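Kojibiose phosphorylase (Gut metagenome, PDB 6W0P) belongs to glycoside hydrolase family 65, carbohydrate-active enzymes that join an N-terminal beta domain to a central helical catalytic domain and a small C-terminal domain. Local coordinates at residues I302-S307 with K698-Y703; D308-G313 with F647-D652. One frame throughout, in Å; residues are numbered along the deposited sequence.

Contact 1. Residues I302-S307 with K698-Y703; sequences ILIDGS and KNWNYY
I304 lays both branches of its side chain against the indole of W700. Its methyl CG2 stands 3.3 Å from the centroid of the five-membered ring, almost on the ring normal, in a CH-pi contact, and CD1 at the end of the other branch lies 3.5 Å from CZ2 of the benzene ring. A beta-branched isoleucine suits the place because one residue serves both rings. S307 CB adds an oblique contact, and F645, its ring roughly perpendicular to the indole, packs nearby.

I304 lies on strand 303-305, an outermost strand of a five-stranded antiparallel sheet, which pairs with 702-709 of the C-terminal domain; W700 lies just before that partner. The bond from D305 N to Y702 O is 3.0 Å long and nearly straight (175°), whereas that from N701 N to D305 O is bent.

The side chains of D305 and Y702 lie on the opposite sheet face from I304. D305 CB sits over the centre of the Y702 ring, and the carboxylate is only 15° from parallel with it. D305 OD2 accepts from N701 ND2 at 3.0 Å; the nitrogen lies above the carboxylate plane, while the oxygen stays in the plane of the N701 amide. K717 makes a cation-pi contact with Y702. At G306 phi is positive (104°), a conformation glycine takes easily; a CB there would stand 3.1 Å from N701 N.

Contact 2. Residues D308-G313 with F647-D652; sequences DSDQQG and FATRLD
The first turn of helix 308-324 meets a loop lying between helices 638-645 and 666-680, and T649 and R650 of that loop carry the contact. R650 NH1 grips the helix with two bonds. One goes to the backbone S309 O at 2.9 Å, an oxygen that also accepts the helical bond from G313 N; the other reaches Q312 OE1 at 3.1 Å, nearly straight (170°) and in the guanidinium plane. Arginine fits here because it has three donor nitrogens: besides NH1, NE forms a salt bridge with D654, and NH2 donates to a water lying beside Q312 OE1. The chain is bent at chi2 and chi3, and the first bend brings CD within 3.4 Å of S309 OG, which sits over one face of the guanidinium group. The amide of Q312 is turned 42° from the guanidinium plane, and its NE2 is bound by the backbone oxygens of E10 and R15, which fixes which end of the amide faces the arginine.

T649 donates from OG1 to D310 OD1 at 2.9 Å, on the anti side of the carboxylate; its chi1 of 74° carries the hydroxyl there. A water 2.8 Å from D310 OD1 donates to it and accepts from T649 N, so the loop reaches this oxygen once directly and once through a water. The other oxygen, OD2, accepts from W700 NE1. G313 lets the backbones close in: its CA lies 3.2 Å from T649 O, and a CB on G313 would collide with T649 OG1. Such joining of an early helix to a loop more than 300 residues later is consistent with the closed (alpha/alpha)6 barrel of this family.

Along the chain the order is 302-307, 308-313, 647-652, 698-703, which nests contact 2 inside the loop closed by contact 1. Their centres are about 12 Å apart, on the same side of the chain's centre, with contact 1 the more peripheral. Strand 303-305 is followed, after the turn at G306-S307, by helix 308-324, and polar links cross the junction: W700 NE1 probably bonds to D310 OD2 (2.8 Å), and I304 N to Q311 OE1. D310 thus faces both contacts, with OD2 turned to W700, just before strand 702-709, and OD1 to the loop of the catalytic domain. The strand and the start of the helix thus join the C-terminal sheet to the helical catalytic domain.

Contact 1. Residues I302-S307 with K698-Y703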
loop_
_atom_site.group_PDB
_atom_site.type_symbol
_atom_site.label_atom_id
_atom_site.label_comp_id
_atom_site.label_asym_id
_atom_site.label_seq_id
_atom_site.Cartn_x
_atom_site.Cartn_y
_atom_site.Cartn_z
ATOM N N ILE A 302 35.063 27.475 -3.624
ATOM C CA ILE A 302 35.801 26.580 -4.552
ATOM C C ILE A 302 36.047 27.327 -5.862
ATOM O O ILE A 302 35.083 27.886 -6.392
ATOM C CB ILE A 302 35.027 25.275 -4.772
ATOM C CG1 ILE A 302 34.919 24.478 -3.480
ATOM C CG2 ILE A 302 35.639 24.466 -5.903
ATOM C CD1 ILE A 302 34.250 23.173 -3.689
ATOM N N LEU A 303 37.293 27.353 -6.333
ATOM C CA LEU A 303 37.654 27.967 -7.627
ATOM C C LEU A 303 37.765 26.846 -8.648
ATOM O O LEU A 303 38.349 25.812 -8.322
ATOM C CB LEU A 303 38.984 28.712 -7.533
ATOM C CG LEU A 303 39.050 29.913 -6.597
ATOM C CD1 LEU A 303 40.435 30.554 -6.673
ATOM C CD2 LEU A 303 38.009 30.930 -6.976
ATOM N N ILE A 304 37.237 27.075 -9.844
ATOM C CA ILE A 304 37.371 26.141 -10.989
ATOM C C ILE A 304 37.821 26.966 -12.183
ATOM O O ILE A 304 37.093 27.937 -12.539
ATOM C CB ILE A 304 36.057 25.383 -11.244
ATOM C CG1 ILE A 304 35.727 24.473 -10.050
ATOM C CG2 ILE A 304 36.158 24.611 -12.554
ATOM C CD1 ILE A 304 34.453 23.683 -10.175
ATOM N N ASP A 305 38.969 26.599 -12.763
ATOM C CA ASP A 305 39.531 27.263 -13.963
ATOM C C ASP A 305 39.369 26.308 -15.144
ATOM O O ASP A 305 39.697 25.131 -14.986
ATOM C CB ASP A 305 40.987 27.673 -13.749
ATOM C CG ASP A 305 41.563 28.476 -14.898
ATOM O OD1 ASP A 305 41.112 29.610 -15.103
ATOM O OD2 ASP A 305 42.402 27.931 -15.617
ATOM N N GLY A 306 38.877 26.812 -16.274
ATOM C CA GLY A 306 38.730 26.029 -17.514
ATOM C C GLY A 306 37.289 25.636 -17.769
ATOM O O GLY A 306 37.047 25.031 -18.829
ATOM N N SER A 307 36.356 25.986 -16.865
ATOM C CA SER A 307 34.901 25.720 -17.014
ATOM C C SER A 307 34.085 26.787 -16.275
ATOM O O SER A 307 33.853 26.617 -15.088
ATOM C CB SER A 307 34.526 24.345 -16.554
ATOM O OG SER A 307 33.114 24.194 -16.594
ATOM N N LYS A 698 39.289 16.252 -15.984
ATOM C CA LYS A 698 39.850 16.409 -17.361
ATOM C C LYS A 698 39.467 17.784 -17.919
ATOM O O LYS A 698 40.274 18.365 -18.612
ATOM C CB LYS A 698 39.419 15.252 -18.289
ATOM C CG LYS A 698 38.169 15.468 -19.138
ATOM C CD LYS A 698 37.245 14.258 -19.227
ATOM C CE LYS A 698 35.953 14.546 -19.976
ATOM N NZ LYS A 698 34.871 13.599 -19.597
ATOM N N ASN A 699 38.300 18.293 -17.535
ATOM C CA ASN A 699 37.709 19.570 -18.011
ATOM C C ASN A 699 38.300 20.793 -17.301
ATOM O O ASN A 699 37.959 21.915 -17.720
ATOM C CB ASN A 699 36.193 19.560 -17.794
ATOM C CG ASN A 699 35.530 18.418 -18.535
ATOM O OD1 ASN A 699 35.796 18.204 -19.716
ATOM N ND2 ASN A 699 34.686 17.671 -17.848
ATOM N N TRP A 700 39.078 20.637 -16.230
ATOM C CA TRP A 700 39.557 21.805 -15.435
ATOM C C TRP A 700 41.089 21.904 -15.490
ATOM O O TRP A 700 41.765 20.908 -15.169
ATOM C CB TRP A 700 39.098 21.742 -13.973
ATOM C CG TRP A 700 37.632 21.559 -13.724
ATOM C CD1 TRP A 700 36.604 21.891 -14.550
ATOM C CD2 TRP A 700 37.027 21.041 -12.523
ATOM N NE1 TRP A 700 35.412 21.566 -13.970
ATOM C CE2 TRP A 700 35.633 21.052 -12.724
ATOM C CE3 TRP A 700 37.523 20.562 -11.310
ATOM C CZ2 TRP A 700 34.727 20.619 -11.755
ATOM C CZ3 TRP A 700 36.633 20.116 -10.359
ATOM C CH2 TRP A 700 35.249 20.130 -10.583
ATOM N N ASN A 701 41.599 23.108 -15.753
ATOM C CA ASN A 701 43.044 23.464 -15.653
ATOM C C ASN A 701 43.476 23.341 -14.194
ATOM O O ASN A 701 44.453 22.675 -13.933
ATOM C CB ASN A 701 43.319 24.879 -16.166
ATOM C CG ASN A 701 42.965 25.018 -17.629
ATOM O OD1 ASN A 701 43.185 24.069 -18.393
ATOM N ND2 ASN A 701 42.403 26.164 -18.012
ATOM N N TYR A 702 42.712 23.907 -13.272
ATOM C CA TYR A 702 42.923 23.731 -11.823
ATOM C C TYR A 702 41.579 23.819 -11.116
ATOM O O TYR A 702 40.605 24.322 -11.699
ATOM C CB TYR A 702 43.971 24.722 -11.311
ATOM C CG TYR A 702 43.602 26.184 -11.204
ATOM C CD1 TYR A 702 42.763 26.645 -10.192
ATOM C CD2 TYR A 702 44.164 27.136 -12.057
ATOM C CE1 TYR A 702 42.444 27.992 -10.073
ATOM C CE2 TYR A 702 43.874 28.488 -11.938
ATOM C CZ TYR A 702 43.012 28.912 -10.941
ATOM O OH TYR A 702 42.730 30.237 -10.789
ATOM N N TYR A 703 41.530 23.307 -9.893
ATOM C CA TYR A 703 40.452 23.593 -8.924
ATOM C C TYR A 703 41.107 23.895 -7.582
ATOM O O TYR A 703 42.269 23.460 -7.325
ATOM C CB TYR A 703 39.458 22.434 -8.821
ATOM C CG TYR A 703 40.062 21.123 -8.400
ATOM C CD1 TYR A 703 40.596 20.243 -9.321
ATOM C CD2 TYR A 703 40.085 20.750 -7.066
ATOM C CE1 TYR A 703 41.165 19.041 -8.924
ATOM C CE2 TYR A 703 40.624 19.542 -6.653
ATOM C CZ TYR A 703 41.171 18.686 -7.586
ATOM O OH TYR A 703 41.708 17.505 -7.172
#

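Contact 2. Residues D308-G313 with F647-D652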
loop_
_atom_site.group_PDB
_atom_site.type_symbol
_atom_site.label_atom_id
_atom_site.label_comp_id
_atom_site.label_asym_id
_atom_site.label_seq_id
_atom_site.Cartn_x
_atom_site.Cartn_y
_atom_site.Cartn_z
ATOM N N ASP A 308 33.721 27.866 -16.967
ATOM C CA ASP A 308 32.878 28.966 -16.438
ATOM C C ASP A 308 31.570 28.357 -15.940
ATOM O O ASP A 308 31.037 28.843 -14.924
ATOM C CB ASP A 308 32.624 30.040 -17.500
ATOM C CG ASP A 308 33.896 30.744 -17.960
ATOM O OD1 ASP A 308 34.857 30.833 -17.157
ATOM O OD2 ASP A 308 33.900 31.222 -19.104
ATOM N N SER A 309 31.093 27.329 -16.641
ATOM C CA SER A 309 29.834 26.610 -16.337
ATOM C C SER A 309 29.958 25.922 -14.968
ATOM O O SER A 309 29.029 26.042 -14.127
ATOM C CB SER A 309 29.525 25.643 -17.422
ATOM O OG SER A 309 28.490 24.764 -16.983
ATOM N N ASP A 310 31.087 25.270 -14.701
ATOM C CA ASP A 310 31.296 24.563 -13.411
ATOM C C ASP A 310 31.606 25.600 -12.329
ATOM O O ASP A 310 31.222 25.394 -11.187
ATOM C CB ASP A 310 32.353 23.467 -13.535
ATOM C CG ASP A 310 31.827 22.159 -14.098
ATOM O OD1 ASP A 310 30.620 21.907 -13.957
ATOM O OD2 ASP A 310 32.643 21.385 -14.617
ATOM N N GLN A 311 32.310 26.670 -12.669
ATOM C CA GLN A 311 32.647 27.709 -11.665
ATOM C C GLN A 311 31.332 28.315 -11.159
ATOM O O GLN A 311 31.187 28.467 -9.939
ATOM C CB GLN A 311 33.599 28.770 -12.227
ATOM C CG GLN A 311 33.840 29.906 -11.244
ATOM C CD GLN A 311 34.575 29.462 -10.003
ATOM O OE1 GLN A 311 35.800 29.567 -9.949
ATOM N NE2 GLN A 311 33.855 28.948 -9.013
ATOM N N GLN A 312 30.412 28.656 -12.064
ATOM C CA GLN A 312 29.088 29.206 -11.678
ATOM C C GLN A 312 28.354 28.150 -10.862
ATOM O O GLN A 312 27.838 28.495 -9.799
ATOM C CB GLN A 312 28.237 29.609 -12.883
ATOM C CG GLN A 312 26.855 30.134 -12.503
ATOM C CD GLN A 312 26.095 30.558 -13.741
ATOM O OE1 GLN A 312 26.022 29.807 -14.718
ATOM N NE2 GLN A 312 25.552 31.778 -13.729
ATOM N N GLY A 313 28.288 26.917 -11.353
ATOM C CA GLY A 313 27.545 25.832 -10.688
ATOM C C GLY A 313 28.018 25.639 -9.264
ATOM O O GLY A 313 27.166 25.747 -8.314
ATOM N N PHE A 647 27.565 16.475 -14.814
ATOM C CA PHE A 647 26.839 17.758 -14.621
ATOM C C PHE A 647 26.514 17.990 -13.133
ATOM O O PHE A 647 25.509 18.655 -12.835
ATOM C CB PHE A 647 25.576 17.772 -15.486
ATOM C CG PHE A 647 24.722 16.536 -15.374
ATOM C CD1 PHE A 647 23.768 16.425 -14.387
ATOM C CD2 PHE A 647 24.896 15.481 -16.264
ATOM C CE1 PHE A 647 22.986 15.289 -14.280
ATOM C CE2 PHE A 647 24.117 14.342 -16.158
ATOM C CZ PHE A 647 23.166 14.246 -15.159
ATOM N N ALA A 648 27.350 17.504 -12.221
ATOM C CA ALA A 648 27.124 17.568 -10.759
ATOM C C ALA A 648 26.787 19.000 -10.300
ATOM O O ALA A 648 25.950 19.107 -9.426
ATOM C CB ALA A 648 28.340 17.052 -10.028
ATOM N N THR A 649 27.420 20.048 -10.853
ATOM C CA THR A 649 27.225 21.455 -10.410
ATOM C C THR A 649 26.011 22.100 -11.091
ATOM O O THR A 649 25.672 23.246 -10.660
ATOM C CB THR A 649 28.454 22.335 -10.644
ATOM O OG1 THR A 649 28.574 22.631 -12.037
ATOM C CG2 THR A 649 29.733 21.697 -10.140
ATOM N N ARG A 650 25.385 21.418 -12.071
ATOM C CA ARG A 650 24.379 22.003 -13.004
ATOM C C ARG A 650 22.998 21.338 -12.874
ATOM O O ARG A 650 22.101 21.709 -13.647
ATOM C CB ARG A 650 24.851 21.854 -14.460
ATOM C CG ARG A 650 26.229 22.432 -14.747
ATOM C CD ARG A 650 26.315 23.919 -14.442
ATOM N NE ARG A 650 25.317 24.669 -15.191
ATOM C CZ ARG A 650 25.306 25.983 -15.311
ATOM N NH1 ARG A 650 26.261 26.711 -14.745
ATOM N NH2 ARG A 650 24.329 26.560 -16.008
ATOM N N LEU A 651 22.796 20.389 -11.968
ATOM C CA LEU A 651 21.555 19.590 -12.009
ATOM C C LEU A 651 20.342 20.523 -11.940
ATOM O O LEU A 651 19.418 20.336 -12.768
ATOM C CB LEU A 651 21.533 18.550 -10.888
ATOM C CG LEU A 651 20.404 17.524 -11.020
ATOM C CD1 LEU A 651 20.903 16.131 -10.690
ATOM C CD2 LEU A 651 19.230 17.872 -10.113
ATOM N N ASP A 652 20.328 21.495 -11.014
ATOM C CA ASP A 652 19.207 22.479 -10.896
ATOM C C ASP A 652 19.320 23.600 -11.954
ATOM O O ASP A 652 18.300 23.899 -12.628
ATOM C CB ASP A 652 19.109 23.011 -9.469
ATOM C CG ASP A 652 18.601 21.925 -8.544
ATOM O OD1 ASP A 652 17.529 21.340 -8.858
ATOM O OD2 ASP A 652 19.284 21.631 -7.567
HETATM O O HOH W 1 29.094 19.758 -13.063
HETATM O O HOH W 2 24.491 29.258 -16.812
#